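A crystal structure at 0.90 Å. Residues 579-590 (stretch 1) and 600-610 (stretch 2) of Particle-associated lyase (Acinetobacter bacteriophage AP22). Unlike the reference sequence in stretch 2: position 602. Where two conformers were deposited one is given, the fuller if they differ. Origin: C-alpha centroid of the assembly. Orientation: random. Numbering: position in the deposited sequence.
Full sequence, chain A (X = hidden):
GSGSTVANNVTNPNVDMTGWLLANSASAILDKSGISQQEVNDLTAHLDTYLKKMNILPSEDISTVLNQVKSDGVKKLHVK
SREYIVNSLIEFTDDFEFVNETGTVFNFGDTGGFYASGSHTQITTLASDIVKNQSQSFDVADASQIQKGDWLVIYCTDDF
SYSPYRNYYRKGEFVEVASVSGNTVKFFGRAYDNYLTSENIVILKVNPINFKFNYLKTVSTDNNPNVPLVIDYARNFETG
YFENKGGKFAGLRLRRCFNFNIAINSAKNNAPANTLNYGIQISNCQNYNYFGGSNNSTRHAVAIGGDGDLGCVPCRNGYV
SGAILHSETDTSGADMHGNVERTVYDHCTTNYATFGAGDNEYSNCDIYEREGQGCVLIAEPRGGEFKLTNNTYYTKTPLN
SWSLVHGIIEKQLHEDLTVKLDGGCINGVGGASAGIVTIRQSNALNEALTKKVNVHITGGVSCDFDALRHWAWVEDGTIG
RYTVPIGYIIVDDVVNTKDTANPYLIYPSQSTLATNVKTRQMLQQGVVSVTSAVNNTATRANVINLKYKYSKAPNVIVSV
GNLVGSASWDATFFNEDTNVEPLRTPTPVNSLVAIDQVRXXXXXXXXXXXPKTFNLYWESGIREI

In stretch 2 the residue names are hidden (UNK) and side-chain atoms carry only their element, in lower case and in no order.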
# COMPACT_ATOMS: atom_id res chain seq x y z
N ASN A 579 59.95 28.17 9.56
CA ASN A 579 60.65 28.78 10.67
C ASN A 579 60.16 30.21 10.87
O ASN A 579 60.39 30.76 11.95
CB ASN A 579 62.15 28.88 10.44
CG ASN A 579 62.90 27.58 10.50
OD1 ASN A 579 62.42 26.57 10.95
ND2 ASN A 579 64.14 27.75 10.01
N VAL A 580 59.56 30.79 9.83
CA VAL A 580 59.15 32.22 9.89
C VAL A 580 57.73 32.28 10.36
O VAL A 580 56.80 31.72 9.74
CB VAL A 580 59.23 32.89 8.51
CG1 VAL A 580 58.57 34.26 8.46
CG2 VAL A 580 60.69 33.07 8.12
N GLU A 581 57.55 32.99 11.53
CA GLU A 581 56.29 33.18 12.20
C GLU A 581 55.89 34.65 12.28
O GLU A 581 56.79 35.51 12.26
CB GLU A 581 56.27 32.66 13.65
CG GLU A 581 56.59 31.12 13.62
CD GLU A 581 56.20 30.45 14.92
OE1 GLU A 581 56.04 29.22 14.87
OE2 GLU A 581 55.95 31.03 15.99
N PRO A 582 54.58 34.97 12.28
CA PRO A 582 53.45 34.06 12.17
C PRO A 582 53.48 33.24 10.90
O PRO A 582 53.97 33.67 9.85
CB PRO A 582 52.26 35.04 12.13
CG PRO A 582 52.80 36.39 12.36
CD PRO A 582 54.25 36.41 12.37
N LEU A 583 52.93 32.04 11.00
CA LEU A 583 52.72 31.15 9.87
C LEU A 583 51.40 31.54 9.18
O LEU A 583 50.40 31.79 9.84
CB LEU A 583 52.64 29.73 10.34
CG LEU A 583 53.96 29.18 10.90
CD1 LEU A 583 53.71 28.14 11.95
CD2 LEU A 583 54.89 28.74 9.77
N ARG A 584 51.44 31.57 7.84
CA ARG A 584 50.25 31.82 7.04
C ARG A 584 49.29 30.62 7.14
O ARG A 584 49.72 29.49 6.98
CB ARG A 584 50.68 32.01 5.59
CG ARG A 584 49.54 32.38 4.65
CD ARG A 584 50.01 32.65 3.26
NE ARG A 584 50.90 33.80 3.11
CZ ARG A 584 52.23 33.77 3.05
NH1 ARG A 584 52.94 32.64 3.21
NH2 ARG A 584 52.88 34.90 2.85
N THR A 585 48.01 30.96 7.36
CA THR A 585 46.97 29.92 7.37
C THR A 585 45.76 30.46 6.61
O THR A 585 45.56 31.68 6.50
CB THR A 585 46.55 29.43 8.74
OG1 THR A 585 45.80 30.49 9.26
CG2 THR A 585 47.70 29.14 9.68
N PRO A 586 44.94 29.56 6.06
CA PRO A 586 43.77 29.98 5.29
C PRO A 586 42.50 30.00 6.13
O PRO A 586 41.89 28.96 6.38
CB PRO A 586 43.69 28.85 4.25
CG PRO A 586 44.16 27.63 4.97
CD PRO A 586 45.24 28.14 5.86
N THR A 587 42.04 31.17 6.62
CA THR A 587 40.81 31.18 7.42
C THR A 587 39.60 31.10 6.49
O THR A 587 39.40 32.00 5.67
CB THR A 587 40.73 32.47 8.25
OG1 THR A 587 41.81 32.52 9.19
CG2 THR A 587 39.41 32.52 9.02
N PRO A 588 38.79 30.05 6.61
CA PRO A 588 37.65 29.90 5.70
C PRO A 588 36.46 30.74 6.18
O PRO A 588 36.17 30.75 7.38
CB PRO A 588 37.33 28.40 5.78
CG PRO A 588 37.70 28.03 7.22
CD PRO A 588 38.92 28.90 7.54
N VAL A 589 35.77 31.38 5.24
CA VAL A 589 34.61 32.19 5.53
C VAL A 589 33.60 32.08 4.42
O VAL A 589 33.95 31.76 3.27
CB VAL A 589 34.96 33.70 5.73
CG1 VAL A 589 36.04 33.87 6.80
CG2 VAL A 589 35.41 34.35 4.41
N ASN A 590 32.34 32.43 4.71
CA ASN A 590 31.38 32.71 3.65
C ASN A 590 31.31 34.23 3.47
O ASN A 590 30.89 34.97 4.36
CB ASN A 590 29.98 32.15 3.91
CG ASN A 590 29.15 32.37 2.66
OD1 ASN A 590 29.60 32.08 1.55
ND2 ASN A 590 27.94 32.90 2.85
N UNK A 600 32.15 31.21 -0.95
CA UNK A 600 33.25 30.81 -0.08
C UNK A 600 34.53 31.61 -0.40
O UNK A 600 34.78 31.96 -1.54
c UNK A 600 33.45 29.34 -0.48
c UNK A 600 31.65 30.09 -1.79
c UNK A 600 32.25 28.93 -1.16
N UNK A 601 35.30 31.84 0.66
CA UNK A 601 36.57 32.56 0.53
C UNK A 601 37.51 32.15 1.64
O UNK A 601 37.10 31.59 2.65
c UNK A 601 36.30 34.07 0.57
N UNK A 602 38.78 32.52 1.45
CA UNK A 602 39.78 32.50 2.49
C UNK A 602 40.19 33.93 2.81
O UNK A 602 40.43 34.74 1.90
c UNK A 602 42.25 32.00 2.91
c UNK A 602 40.80 30.31 1.76
c UNK A 602 41.08 31.76 1.97
c UNK A 602 40.14 29.84 2.99
N UNK A 603 40.31 34.22 4.10
CA UNK A 603 40.95 35.44 4.60
C UNK A 603 42.36 35.03 5.09
O UNK A 603 42.49 34.13 5.93
c UNK A 603 38.03 37.11 6.52
c UNK A 603 38.77 37.58 4.23
c UNK A 603 40.16 36.08 5.71
c UNK A 603 38.75 36.56 5.33
N UNK A 604 43.38 35.69 4.58
CA UNK A 604 44.75 35.38 4.92
C UNK A 604 45.22 36.20 6.11
O UNK A 604 44.93 37.42 6.17
c UNK A 604 45.35 34.84 2.52
c UNK A 604 45.13 31.77 0.58
c UNK A 604 46.14 32.44 3.14
n UNK A 604 44.58 34.22 0.50
c UNK A 604 45.59 33.42 2.35
c UNK A 604 44.75 35.27 1.38
c UNK A 604 45.08 33.09 1.08
c UNK A 604 46.21 31.13 2.67
c UNK A 604 45.69 30.83 1.38
c UNK A 604 45.69 35.66 3.72
N UNK A 605 45.99 35.62 6.99
CA UNK A 605 46.65 36.39 8.05
C UNK A 605 47.93 37.07 7.60
O UNK A 605 48.40 37.97 8.28
n UNK A 605 48.51 33.93 10.09
c UNK A 605 46.89 35.54 9.31
o UNK A 605 47.77 33.74 7.97
c UNK A 605 47.77 34.33 9.05
N UNK A 606 48.51 36.71 6.49
CA UNK A 606 49.59 37.54 5.91
C UNK A 606 49.47 37.26 4.41
O UNK A 606 49.23 36.15 3.94
c UNK A 606 53.67 34.62 6.73
n UNK A 606 55.15 34.75 7.03
c UNK A 606 51.50 35.93 6.30
c UNK A 606 53.00 35.90 6.40
c UNK A 606 50.97 37.31 6.51
N UNK A 607 49.65 38.36 3.68
CA UNK A 607 49.34 38.42 2.28
C UNK A 607 50.17 37.38 1.53
O UNK A 607 51.32 37.07 1.86
c UNK A 607 50.78 41.71 0.75
c UNK A 607 49.51 39.81 1.68
c UNK A 607 50.82 40.29 1.32
c UNK A 607 52.24 42.22 0.66
n UNK A 607 52.21 43.56 0.06
N UNK A 608 49.58 36.85 0.47
CA UNK A 608 50.15 35.76 -0.27
C UNK A 608 51.41 36.19 -1.03
O UNK A 608 51.45 37.24 -1.66
c UNK A 608 49.11 35.18 -1.26
c UNK A 608 47.96 34.53 -0.43
c UNK A 608 49.64 34.21 -2.23
N UNK A 609 52.41 35.30 -0.99
CA UNK A 609 53.65 35.41 -1.73
C UNK A 609 53.71 34.40 -2.86
O UNK A 609 54.24 34.71 -3.92
c UNK A 609 56.16 35.16 -1.54
c UNK A 609 54.91 36.46 0.19
c UNK A 609 54.84 35.30 -0.77
N UNK A 610 53.21 33.18 -2.65
CA UNK A 610 53.30 32.10 -3.62
C UNK A 610 51.90 31.65 -3.98
O UNK A 610 51.16 31.18 -3.07
c UNK A 610 54.06 30.89 -3.00
c UNK A 610 54.29 29.75 -3.96
o UNK A 610 55.33 31.32 -2.53
O HOH W 1 55.83 31.92 7.22
O HOH W 2 55.25 36.16 9.33
O HOH W 3 55.51 35.21 4.21
O HOH W 4 44.24 33.16 8.43

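Position 600 carries three side-chain carbons that close a ring onto its own backbone N; the ring carbon bonded to that N lies 4.4 Å from Asn590 OD1. This is Pro600. With no amide hydrogen, it faces Asn590 as a non-hydrogen-bonded antiparallel pair, CA to CA 4.6 Å, and its CA lies 3.6 Å from Val589 O in a CA-H...O contact.

Position 601 has a single carbon, 4.0 Å from Val589 CG2: Ala601. Its backbone forms both bonds of a hydrogen-bonded antiparallel pair, Val589 N to Ala601 O and Ala601 N to Val589 O, each 2.9 Å.

Position 602 has four carbons, forked at the first. The one-carbon arm lies 3.7 Å from Pro586 CB, and the end of the two-carbon arm 4.2 Å from Pro588 CB. That is Ile602, where the reference has Val; CD1, the atom valine lacks, makes the second of these contacts.

Position 603 also has four carbons, but the fork is at the second, and one terminal carbon lies 3.8 Å from Val589 CG1: Leu603. Leu603 N donates to Thr587 O (2.9 Å, 164°) and Thr587 N to Leu603 O (3.1 Å).

At position 604 one carbon leads to fused five- and six-membered rings holding eight carbons and one nitrogen. One carbon of the six-membered ring approaches Pro586 CB at 3.7 Å, and another lies 3.7 Å from Arg584 CG. The pattern is unique to Trp604.

Position 605 has two carbons, the second bearing one oxygen, 2.9 Å from Thr585 N, and one nitrogen, 2.9 Å from Leu583 O. Aspartate would carry two oxygens, so this is Asn605. The amide reads the backbone at both ends: ND2 donates to Leu583 O (172°), and OD1 accepts from Thr585 N (165°).

Position 606 is a row of four carbons ending in nitrogen, 3.2 Å from Pro582 O: Lys606. That NZ contact is a weak hydrogen bond, and water 2 bridges the same two atoms.

Position 607 is again a row of four carbons ending in nitrogen, with its CA-to-CB bond directed away from stretch 1: Lys607. Its contribution is backbone, Lys607 O accepting from Arg584 NH2 at 2.9 Å.

Positions 608 and 609 each show one carbon carrying two more; one branch carbon of 609 lies 3.7 Å from Arg584 NH2. These are Val608 and Val609.

Position 610 has one carbon carrying an oxygen and a carbon: Thr610, which makes no contact with stretch 1.

The contact thus joins an antiparallel strand pair to a side-chain-mediated extension. Four backbone bonds hold Thr587 and Val589 against Leu603 and Ala601. Beyond them, Asn605 bonds to stretch 1 main chain, while Arg584 reciprocates through NE to Lys606 O (3.0 Å), its guanidinium lying between Val609 N and Lys606 CD on opposite faces.

Stretch 2, residues 600-610: PAILWNKKVVT
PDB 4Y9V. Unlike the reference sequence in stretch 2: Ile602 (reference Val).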